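PDB 2D5W: peptide ABC transporter, peptide-binding protein from Thermus thermophilus, which binds oligopeptides, here captured with a pentapeptide, and probably delivers them to an ABC transporter for passage across the membrane. Local coordinates for residues A[35-38]-A[39-43]; A[164-167]-A[168-172]; A[189-192]-A[193-196]; A[592-595]-A[596-599]. All coordinates share one frame; numbering follows the deposited sequence.

Interaction 1: residues A[35-38]-A[39-43]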
loop_
_atom_site.group_PDB
_atom_site.type_symbol
_atom_site.label_atom_id
_atom_site.label_comp_id
_atom_site.label_asym_id
_atom_site.label_seq_id
_atom_site.Cartn_x
_atom_site.Cartn_y
_atom_site.Cartn_z
ATOM N N GLU A 35 -7.266 4.667 0.933
ATOM C CA GLU A 35 -8.566 4.655 0.273
ATOM C C GLU A 35 -9.499 5.687 0.900
ATOM O O GLU A 35 -10.123 6.483 0.200
ATOM C CB GLU A 35 -9.199 3.272 0.376
ATOM C CG GLU A 35 -10.495 3.147 -0.400
ATOM C CD GLU A 35 -11.195 1.838 -0.126
ATOM O OE1 GLU A 35 -11.984 1.776 0.837
ATOM O OE2 GLU A 35 -10.941 0.866 -0.866
ATOM N N ILE A 36 -9.592 5.672 2.224
ATOM C CA ILE A 36 -10.449 6.608 2.934
ATOM C C ILE A 36 -10.018 8.043 2.673
ATOM O O ILE A 36 -10.852 8.930 2.478
ATOM C CB ILE A 36 -10.418 6.330 4.452
ATOM C CG1 ILE A 36 -11.130 5.010 4.738
ATOM C CG2 ILE A 36 -11.075 7.474 5.223
ATOM C CD1 ILE A 36 -11.032 4.556 6.173
ATOM N N GLU A 37 -8.712 8.274 2.645
ATOM C CA GLU A 37 -8.228 9.625 2.432
ATOM C C GLU A 37 -8.548 10.216 1.068
ATOM O O GLU A 37 -8.465 11.427 0.896
ATOM C CB GLU A 37 -6.737 9.700 2.750
ATOM C CG GLU A 37 -6.507 9.628 4.254
ATOM C CD GLU A 37 -5.066 9.779 4.659
ATOM O OE1 GLU A 37 -4.803 9.810 5.883
ATOM O OE2 GLU A 37 -4.197 9.861 3.767
ATOM N N GLN A 38 -8.925 9.387 0.097
ATOM C CA GLN A 38 -9.298 9.933 -1.205
ATOM C C GLN A 38 -10.541 10.800 -1.018
ATOM O O GLN A 38 -10.715 11.811 -1.701
ATOM C CB GLN A 38 -9.644 8.831 -2.195
ATOM C CG GLN A 38 -8.513 7.933 -2.598
ATOM C CD GLN A 38 -9.023 6.853 -3.514
ATOM O OE1 GLN A 38 -8.743 6.848 -4.713
ATOM N NE2 GLN A 38 -9.813 5.947 -2.959
ATOM N N TYR A 39 -11.411 10.392 -0.100
ATOM C CA TYR A 39 -12.632 11.140 0.165
ATOM C C TYR A 39 -12.342 12.472 0.848
ATOM O O TYR A 39 -13.057 13.455 0.643
ATOM C CB TYR A 39 -13.580 10.326 1.059
ATOM C CG TYR A 39 -14.170 9.107 0.388
ATOM C CD1 TYR A 39 -13.432 7.930 0.246
ATOM C CD2 TYR A 39 -15.455 9.147 -0.150
ATOM C CE1 TYR A 39 -13.964 6.824 -0.424
ATOM C CE2 TYR A 39 -15.995 8.052 -0.820
ATOM C CZ TYR A 39 -15.245 6.896 -0.956
ATOM O OH TYR A 39 -15.781 5.830 -1.642
ATOM N N LEU A 40 -11.272 12.491 1.638
ATOM C CA LEU A 40 -10.882 13.655 2.430
ATOM C C LEU A 40 -9.847 14.596 1.826
ATOM O O LEU A 40 -9.789 15.774 2.193
ATOM C CB LEU A 40 -10.358 13.173 3.784
ATOM C CG LEU A 40 -11.318 12.365 4.657
ATOM C CD1 LEU A 40 -10.558 11.745 5.816
ATOM C CD2 LEU A 40 -12.440 13.264 5.159
ATOM N N PHE A 41 -9.025 14.076 0.920
ATOM C CA PHE A 41 -7.966 14.860 0.297
ATOM C C PHE A 41 -7.910 14.564 -1.192
ATOM O O PHE A 41 -7.775 13.410 -1.597
ATOM C CB PHE A 41 -6.624 14.521 0.951
ATOM C CG PHE A 41 -6.548 14.909 2.401
ATOM C CD1 PHE A 41 -6.252 16.219 2.767
ATOM C CD2 PHE A 41 -6.830 13.985 3.398
ATOM C CE1 PHE A 41 -6.245 16.607 4.108
ATOM C CE2 PHE A 41 -6.827 14.363 4.741
ATOM C CZ PHE A 41 -6.534 15.678 5.096
ATOM N N ALA A 42 -8.013 15.607 -2.005
ATOM C CA ALA A 42 -7.991 15.440 -3.450
ATOM C C ALA A 42 -6.631 15.768 -4.049
ATOM O O ALA A 42 -5.928 16.663 -3.583
ATOM C CB ALA A 42 -9.062 16.314 -4.088
ATOM N N PRO A 43 -6.239 15.040 -5.100
ATOM C CA PRO A 43 -4.950 15.281 -5.748
ATOM C C PRO A 43 -5.042 16.419 -6.760
ATOM O O PRO A 43 -6.132 16.899 -7.076
ATOM C CB PRO A 43 -4.670 13.951 -6.429
ATOM C CG PRO A 43 -6.048 13.541 -6.892
ATOM C CD PRO A 43 -6.915 13.865 -5.684
#
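E37 O accepts the amide of F41 at 2.7 Å, and more weakly that of L40, whereas Y39 N reaches only three residues back, to I36 O (3.0 Å). This mixture of i to i+4 and i to i+3 bonds marks the last turn of helix 31-40, after which F41 to P43 run on in extended conformation. Y39 packs along the turn before it. Its CG stands beside the backbone N (chi1 -69°), and the ring turns an edge to the carbonyls, I36 O lying in the ring plane and CD1 coming 3.6 Å from E35 O. F41, just past the helix, keeps CB 3.6 Å from E37 O, with that oxygen near the plane of the ring at the edge; the ring also meets Y209. The apolar contact across the turn brings I36 CG2 to 4.3 Å from L40 CD1. On the mixed five-stranded sheet, I36 and L40 both touch strand 223-228, and I36 also touches strand 246-251. The carboxylate of E35 is bonded by the hydroxyls of Y249, S271 and S272, and E37 OE1 takes the amide of A20. With its CG beside the backbone N, Q38 runs extended along the helix and turns NE2 to E35 O: the bond is 3.2 Å, N-H...O 167°, on a lone pair in the carbonyl plane, and NE2 also donates to P575 O. The same E35 O receives Q38 N at 3.1 Å, two donors from one residue.

Interaction 2: residues A[164-167]-A[168-172]; sequences PEWE and RVKAA
K170 climbs over W166 one helical turn earlier and ends beside E167. Its CB lies 3.5 Å from W166 O, the acceptor of its own amide. CG sits over one face of the indole, 3.6 Å from the centroid of the five-membered ring of W166, a CH-pi contact. CD passes the ring's rim at NE1 of W166, a tight 3.1 Å. A bend at chi3 (-61°) then carries CE back alongside the E167 carboxylate, and NZ forms a salt bridge to E167 OE2 (3.1 Å), on the syn side but tilted from the carboxylate plane, with a weaker bond to OE1. Another i to i+3 salt bridge joins E165 and R168: NE and NH2 of R168 both grip E165 OE2, NH2 at 2.7 Å, with carboxylate and guanidinium planes 64° apart. P164 O and E165 CA lie over one face of that guanidinium. Both pairs link residues three apart on helix 159-173. W166 and V169 turn inward: the indole meets F106 edge-to-face and touches V110 of helix 101-112, whose E109 binds both W166 NE1 and K170 NZ, while V169 packs on L188 and Y189 of helix 182-194.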
loop_
_atom_site.group_PDB
_atom_site.type_symbol
_atom_site.label_atom_id
_atom_site.label_comp_id
_atom_site.label_asym_id
_atom_site.label_seq_id
_atom_site.Cartn_x
_atom_site.Cartn_y
_atom_site.Cartn_z
ATOM N N PRO A 164 2.924 26.140 11.831
ATOM C CA PRO A 164 3.444 26.650 13.104
ATOM C C PRO A 164 4.135 25.572 13.941
ATOM O O PRO A 164 5.235 25.780 14.455
ATOM C CB PRO A 164 2.199 27.220 13.776
ATOM C CG PRO A 164 1.399 27.717 12.603
ATOM C CD PRO A 164 1.530 26.572 11.621
ATOM N N GLU A 165 3.495 24.415 14.079
ATOM C CA GLU A 165 4.097 23.339 14.852
ATOM C C GLU A 165 5.358 22.833 14.157
ATOM O O GLU A 165 6.355 22.530 14.813
ATOM C CB GLU A 165 3.114 22.183 15.043
ATOM C CG GLU A 165 3.703 20.998 15.801
ATOM C CD GLU A 165 4.007 21.308 17.256
ATOM O OE1 GLU A 165 4.711 20.500 17.898
ATOM O OE2 GLU A 165 3.541 22.349 17.763
ATOM N N TRP A 166 5.319 22.749 12.830
ATOM C CA TRP A 166 6.476 22.283 12.075
ATOM C C TRP A 166 7.694 23.163 12.353
ATOM O O TRP A 166 8.809 22.664 12.489
ATOM C CB TRP A 166 6.167 22.272 10.574
ATOM C CG TRP A 166 7.369 21.962 9.721
ATOM C CD1 TRP A 166 7.954 22.786 8.800
ATOM C CD2 TRP A 166 8.152 20.758 9.735
ATOM N NE1 TRP A 166 9.050 22.172 8.243
ATOM C CE2 TRP A 166 9.195 20.928 8.797
ATOM C CE3 TRP A 166 8.073 19.554 10.449
ATOM C CZ2 TRP A 166 10.155 19.939 8.554
ATOM C CZ3 TRP A 166 9.031 18.568 10.207
ATOM C CH2 TRP A 166 10.056 18.770 9.266
ATOM N N GLU A 167 7.484 24.474 12.441
ATOM C CA GLU A 167 8.597 25.378 12.713
ATOM C C GLU A 167 9.221 25.047 14.065
ATOM O O GLU A 167 10.444 25.096 14.226
ATOM C CB GLU A 167 8.126 26.834 12.692
ATOM C CG GLU A 167 7.708 27.332 11.317
ATOM C CD GLU A 167 8.806 27.176 10.281
ATOM O OE1 GLU A 167 9.947 27.607 10.553
ATOM O OE2 GLU A 167 8.527 26.627 9.195
ATOM N N ARG A 168 8.383 24.701 15.037
ATOM C CA ARG A 168 8.883 24.343 16.356
ATOM C C ARG A 168 9.641 23.021 16.282
ATOM O O ARG A 168 10.685 22.855 16.917
ATOM C CB ARG A 168 7.731 24.233 17.358
ATOM C CG ARG A 168 7.106 25.576 17.723
ATOM C CD ARG A 168 6.133 25.441 18.884
ATOM N NE ARG A 168 4.848 24.876 18.481
ATOM C CZ ARG A 168 3.896 25.557 17.851
ATOM N NH1 ARG A 168 4.080 26.835 17.551
ATOM N NH2 ARG A 168 2.757 24.961 17.522
ATOM N N VAL A 169 9.118 22.083 15.497
ATOM C CA VAL A 169 9.754 20.783 15.331
ATOM C C VAL A 169 11.122 20.954 14.673
ATOM O O VAL A 169 12.100 20.346 15.104
ATOM C CB VAL A 169 8.865 19.839 14.481
ATOM C CG1 VAL A 169 9.611 18.544 14.165
ATOM C CG2 VAL A 169 7.578 19.533 15.240
ATOM N N LYS A 170 11.192 21.786 13.637
ATOM C CA LYS A 170 12.457 22.030 12.951
ATOM C C LYS A 170 13.494 22.603 13.908
ATOM O O LYS A 170 14.659 22.205 13.886
ATOM C CB LYS A 170 12.271 23.007 11.789
ATOM C CG LYS A 170 11.584 22.423 10.576
ATOM C CD LYS A 170 11.737 23.338 9.366
ATOM C CE LYS A 170 11.123 24.708 9.607
ATOM N NZ LYS A 170 11.310 25.604 8.430
ATOM N N ALA A 171 13.069 23.547 14.742
ATOM C CA ALA A 171 13.974 24.168 15.699
ATOM C C ALA A 171 14.537 23.112 16.643
ATOM O O ALA A 171 15.725 23.121 16.960
ATOM C CB ALA A 171 13.244 25.248 16.493
ATOM N N ALA A 172 13.681 22.193 17.079
ATOM C CA ALA A 172 14.105 21.134 17.986
ATOM C C ALA A 172 15.021 20.136 17.283
ATOM O O ALA A 172 15.950 19.601 17.887
ATOM C CB ALA A 172 12.886 20.415 18.555
#

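Interaction 3: residues A[189-192]-A[193-196]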
loop_
_atom_site.group_PDB
_atom_site.type_symbol
_atom_site.label_atom_id
_atom_site.label_comp_id
_atom_site.label_asym_id
_atom_site.label_seq_id
_atom_site.Cartn_x
_atom_site.Cartn_y
_atom_site.Cartn_z
ATOM N N TYR A 189 9.820 13.509 14.807
ATOM C CA TYR A 189 9.003 13.597 13.608
ATOM C C TYR A 189 7.694 12.821 13.720
ATOM O O TYR A 189 6.662 13.290 13.242
ATOM C CB TYR A 189 9.802 13.144 12.383
ATOM C CG TYR A 189 10.934 14.082 12.014
ATOM C CD1 TYR A 189 10.769 15.466 12.075
ATOM C CD2 TYR A 189 12.156 13.585 11.560
ATOM C CE1 TYR A 189 11.792 16.333 11.693
ATOM C CE2 TYR A 189 13.182 14.443 11.172
ATOM C CZ TYR A 189 12.994 15.812 11.241
ATOM O OH TYR A 189 14.004 16.664 10.852
ATOM N N ARG A 190 7.716 11.648 14.350
ATOM C CA ARG A 190 6.478 10.883 14.506
ATOM C C ARG A 190 5.484 11.693 15.330
ATOM O O ARG A 190 4.301 11.776 14.994
ATOM C CB ARG A 190 6.721 9.542 15.214
ATOM C CG ARG A 190 7.551 8.540 14.437
ATOM C CD ARG A 190 7.673 7.211 15.184
ATOM N NE ARG A 190 6.483 6.368 15.060
ATOM C CZ ARG A 190 5.556 6.209 16.002
ATOM N NH1 ARG A 190 5.656 6.841 17.166
ATOM N NH2 ARG A 190 4.527 5.400 15.782
ATOM N N ASN A 191 5.969 12.294 16.413
ATOM C CA ASN A 191 5.104 13.079 17.286
ATOM C C ASN A 191 4.487 14.271 16.570
ATOM O O ASN A 191 3.373 14.679 16.890
ATOM C CB ASN A 191 5.867 13.535 18.534
ATOM C CG ASN A 191 6.180 12.384 19.474
ATOM O OD1 ASN A 191 5.586 11.310 19.374
ATOM N ND2 ASN A 191 7.103 12.609 20.401
ATOM N N PHE A 192 5.204 14.824 15.598
ATOM C CA PHE A 192 4.689 15.947 14.822
ATOM C C PHE A 192 3.406 15.507 14.111
ATOM O O PHE A 192 2.358 16.138 14.253
ATOM C CB PHE A 192 5.735 16.398 13.797
ATOM C CG PHE A 192 5.193 17.309 12.730
ATOM C CD1 PHE A 192 4.628 18.538 13.057
ATOM C CD2 PHE A 192 5.248 16.933 11.393
ATOM C CE1 PHE A 192 4.125 19.379 12.061
ATOM C CE2 PHE A 192 4.750 17.762 10.397
ATOM C CZ PHE A 192 4.187 18.988 10.733
ATOM N N PHE A 193 3.485 14.420 13.351
ATOM C CA PHE A 193 2.313 13.931 12.631
ATOM C C PHE A 193 1.201 13.486 13.580
ATOM O O PHE A 193 0.023 13.741 13.322
ATOM C CB PHE A 193 2.706 12.777 11.705
ATOM C CG PHE A 193 3.709 13.160 10.654
ATOM C CD1 PHE A 193 3.385 14.082 9.661
ATOM C CD2 PHE A 193 4.990 12.619 10.673
ATOM C CE1 PHE A 193 4.325 14.461 8.700
ATOM C CE2 PHE A 193 5.938 12.991 9.718
ATOM C CZ PHE A 193 5.603 13.915 8.731
ATOM N N LEU A 194 1.567 12.841 14.683
ATOM C CA LEU A 194 0.568 12.363 15.636
ATOM C C LEU A 194 -0.304 13.469 16.222
ATOM O O LEU A 194 -1.468 13.234 16.543
ATOM C CB LEU A 194 1.239 11.568 16.761
ATOM C CG LEU A 194 1.793 10.206 16.331
ATOM C CD1 LEU A 194 2.589 9.587 17.467
ATOM C CD2 LEU A 194 0.646 9.289 15.912
ATOM N N LYS A 195 0.243 14.672 16.366
ATOM C CA LYS A 195 -0.543 15.780 16.900
ATOM C C LYS A 195 -1.722 16.108 15.987
ATOM O O LYS A 195 -2.703 16.719 16.413
ATOM C CB LYS A 195 0.331 17.027 17.068
ATOM C CG LYS A 195 1.232 16.993 18.287
ATOM C CD LYS A 195 1.971 18.309 18.461
ATOM C CE LYS A 195 2.837 18.288 19.710
ATOM N NZ LYS A 195 3.830 17.176 19.682
ATOM N N PHE A 196 -1.623 15.689 14.731
ATOM C CA PHE A 196 -2.659 15.958 13.736
ATOM C C PHE A 196 -3.262 14.687 13.142
ATOM O O PHE A 196 -3.900 14.751 12.088
ATOM C CB PHE A 196 -2.055 16.761 12.578
ATOM C CG PHE A 196 -1.443 18.070 12.984
ATOM C CD1 PHE A 196 -2.217 19.222 13.050
ATOM C CD2 PHE A 196 -0.086 18.153 13.286
ATOM C CE1 PHE A 196 -1.648 20.445 13.409
ATOM C CE2 PHE A 196 0.492 19.370 13.647
ATOM C CZ PHE A 196 -0.290 20.516 13.707
HETATM O O HOH W 1 2.316 14.248 19.433
#
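F192 touches two other phenylalanine rings, F193 next to it and F196 one turn on. The F192 and F193 rings form an oblique pair, inclined at 57° with centroids 5.0 Å apart; F192 CD2 stands over one face of F193, offset toward the rim, and F192 CE2 comes 3.7 Å from F193 CE1. F196 instead directs its edge at the face of F192, an offset edge-to-face pair with planes at 70° and centroids 5.9 Å apart. F192 differs from its two partners in its first torsion: CG is opposite the backbone N (chi1 166°), which carries the ring toward F196. The three form an aromatic cluster where helix 182-194 runs out, and other helices complete it: F192 meets W166 of helix 159-173 and F106 of helix 101-112, F193 touches V110, and F196 touches M162. Backbone carbonyls line the same rings, Y189 O lying 3.1 Å from F193 CD2 and F192 O near the plane of F196 at its edge. On the other side of the turn, L194 runs beside R190, its CG 3.2 Å from R190 O, the oxygen that takes L194 N, while R190 NE makes a salt bridge to D449. K195 N is shared between N191 O and, weakly, F192 O; a water donates to N191 O at 2.8 Å and weakly accepts from K195 NZ.

Interaction 4: residues A[592-595]-A[596-599]; sequences KWDQ and AKYA
Y598 N donates to Q595 O (3.0 Å), the i to i+3 bond of a short 3-10 turn at 596-598 in the loop after strand 583-584, near the C-terminus. At its start, A596 N bonds weakly to D594 OD2. Packing is carried by Y598. Its hydroxyl lies in the plane of the W593 indole at the edge, 3.4 Å from CE3, and its CE2 comes 3.2 Å from D594 O. One face of the phenol ring is overlaid by CG of the neighbouring K597, which sits above the ring centre. The Q595 amide, steeply inclined to the phenol ring at 83°, brings NE2 to 3.7 Å from Y598 CB; that nitrogen bonds A565 O, and the side chain rests on W296 and V298 of strand 293-308. W593 NE1 reaches E581, and its ring meets W577 edge-to-face. Water carries much of the remaining polar contact. One accepts from D594 N and K597 NZ and donates to Y598 OH, which is also bonded to D50. A second donates to D594 OD2 at 2.6 Å and accepts from K597 N and NZ. K597 curls back to both waters through bends at chi3 and chi4, adding a weak bond to D594 O. D594 OD1 is in a salt bridge to K591. K597 NZ, 4.5 Å from D594 OD2, is beyond a salt bridge; the second water bridges the two groups, and the opposite charges probably still favour each other.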
loop_
_atom_site.group_PDB
_atom_site.type_symbol
_atom_site.label_atom_id
_atom_site.label_comp_id
_atom_site.label_asym_id
_atom_site.label_seq_id
_atom_site.Cartn_x
_atom_site.Cartn_y
_atom_site.Cartn_z
ATOM N N LYS A 592 -21.710 7.563 -14.890
ATOM C CA LYS A 592 -20.640 7.945 -15.811
ATOM C C LYS A 592 -19.644 6.811 -16.033
ATOM O O LYS A 592 -18.869 6.833 -16.992
ATOM C CB LYS A 592 -19.890 9.166 -15.269
ATOM C CG LYS A 592 -20.703 10.444 -15.237
ATOM C CD LYS A 592 -21.066 10.899 -16.639
ATOM C CE LYS A 592 -21.836 12.205 -16.605
ATOM N NZ LYS A 592 -21.056 13.290 -15.950
ATOM N N TRP A 593 -19.660 5.827 -15.142
ATOM C CA TRP A 593 -18.759 4.687 -15.235
ATOM C C TRP A 593 -19.537 3.395 -15.037
ATOM O O TRP A 593 -20.572 3.389 -14.374
ATOM C CB TRP A 593 -17.668 4.780 -14.160
ATOM C CG TRP A 593 -16.910 6.067 -14.181
ATOM C CD1 TRP A 593 -17.244 7.229 -13.549
ATOM C CD2 TRP A 593 -15.721 6.344 -14.932
ATOM N NE1 TRP A 593 -16.340 8.215 -13.863
ATOM C CE2 TRP A 593 -15.396 7.700 -14.712
ATOM C CE3 TRP A 593 -14.902 5.580 -15.774
ATOM C CZ2 TRP A 593 -14.284 8.311 -15.303
ATOM C CZ3 TRP A 593 -13.797 6.187 -16.362
ATOM C CH2 TRP A 593 -13.499 7.538 -16.122
ATOM N N ASP A 594 -19.053 2.308 -15.627
ATOM C CA ASP A 594 -19.690 1.010 -15.452
ATOM C C ASP A 594 -18.605 0.021 -15.065
ATOM O O ASP A 594 -17.583 -0.096 -15.740
ATOM C CB ASP A 594 -20.386 0.521 -16.719
ATOM C CG ASP A 594 -21.156 -0.767 -16.480
ATOM O OD1 ASP A 594 -22.241 -0.710 -15.858
ATOM O OD2 ASP A 594 -20.669 -1.842 -16.887
ATOM N N GLN A 595 -18.850 -0.702 -13.982
ATOM C CA GLN A 595 -17.891 -1.658 -13.454
ATOM C C GLN A 595 -17.540 -2.850 -14.343
ATOM O O GLN A 595 -16.413 -3.337 -14.313
ATOM C CB GLN A 595 -18.393 -2.172 -12.102
ATOM C CG GLN A 595 -17.417 -3.080 -11.394
ATOM C CD GLN A 595 -16.138 -2.364 -11.024
ATOM O OE1 GLN A 595 -16.083 -1.630 -10.034
ATOM N NE2 GLN A 595 -15.104 -2.558 -11.827
ATOM N N ALA A 596 -18.498 -3.312 -15.136
ATOM C CA ALA A 596 -18.296 -4.481 -15.989
ATOM C C ALA A 596 -16.982 -4.568 -16.767
ATOM O O ALA A 596 -16.251 -5.554 -16.647
ATOM C CB ALA A 596 -19.471 -4.623 -16.950
ATOM N N LYS A 597 -16.677 -3.542 -17.551
ATOM C CA LYS A 597 -15.471 -3.547 -18.378
ATOM C C LYS A 597 -14.136 -3.620 -17.637
ATOM O O LYS A 597 -13.112 -3.938 -18.242
ATOM C CB LYS A 597 -15.466 -2.327 -19.301
ATOM C CG LYS A 597 -15.300 -1.000 -18.583
ATOM C CD LYS A 597 -15.314 0.168 -19.560
ATOM C CE LYS A 597 -16.690 0.360 -20.177
ATOM N NZ LYS A 597 -17.716 0.685 -19.145
ATOM N N TYR A 598 -14.140 -3.338 -16.339
ATOM C CA TYR A 598 -12.905 -3.371 -15.558
ATOM C C TYR A 598 -12.823 -4.598 -14.658
ATOM O O TYR A 598 -11.802 -4.833 -14.012
ATOM C CB TYR A 598 -12.803 -2.124 -14.681
ATOM C CG TYR A 598 -13.092 -0.834 -15.402
ATOM C CD1 TYR A 598 -12.210 -0.328 -16.357
ATOM C CD2 TYR A 598 -14.261 -0.122 -15.141
ATOM C CE1 TYR A 598 -12.490 0.857 -17.035
ATOM C CE2 TYR A 598 -14.550 1.057 -15.810
ATOM C CZ TYR A 598 -13.664 1.543 -16.755
ATOM O OH TYR A 598 -13.972 2.706 -17.420
ATOM N N ALA A 599 -13.898 -5.377 -14.616
ATOM C CA ALA A 599 -13.945 -6.557 -13.764
ATOM C C ALA A 599 -13.856 -7.857 -14.546
ATOM O O ALA A 599 -14.005 -7.872 -15.767
ATOM C CB ALA A 599 -15.225 -6.540 -12.941
HETATM O O HOH W 2 -16.866 2.922 -17.584
HETATM O O HOH W 3 -18.603 -1.807 -18.423
#

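Overall arrangement
Along the chain the four contacts follow in series, each within one continuous stretch. Interactions 2 and 3 lie on consecutive helices, 159-173 and 182-194, with centres about 11 Å apart, and these touch directly: F192 packs on E165 and V169, so the two turns pack against each other. Interaction 1, on helix 31-40 against the five-stranded mixed sheet, lies about 20 Å from interaction 3 between centres, without touching it. Interaction 4, in the C-terminal loop beside strand 293-308 of another sheet, has its centre about 21 Å from interaction 1 and about 47 Å from interaction 2; interactions 2 and 4 lie on opposite sides of the chain's centre. The four are local turns in separate parts of the solute-binding fold, apart from the packed pair 2 and 3.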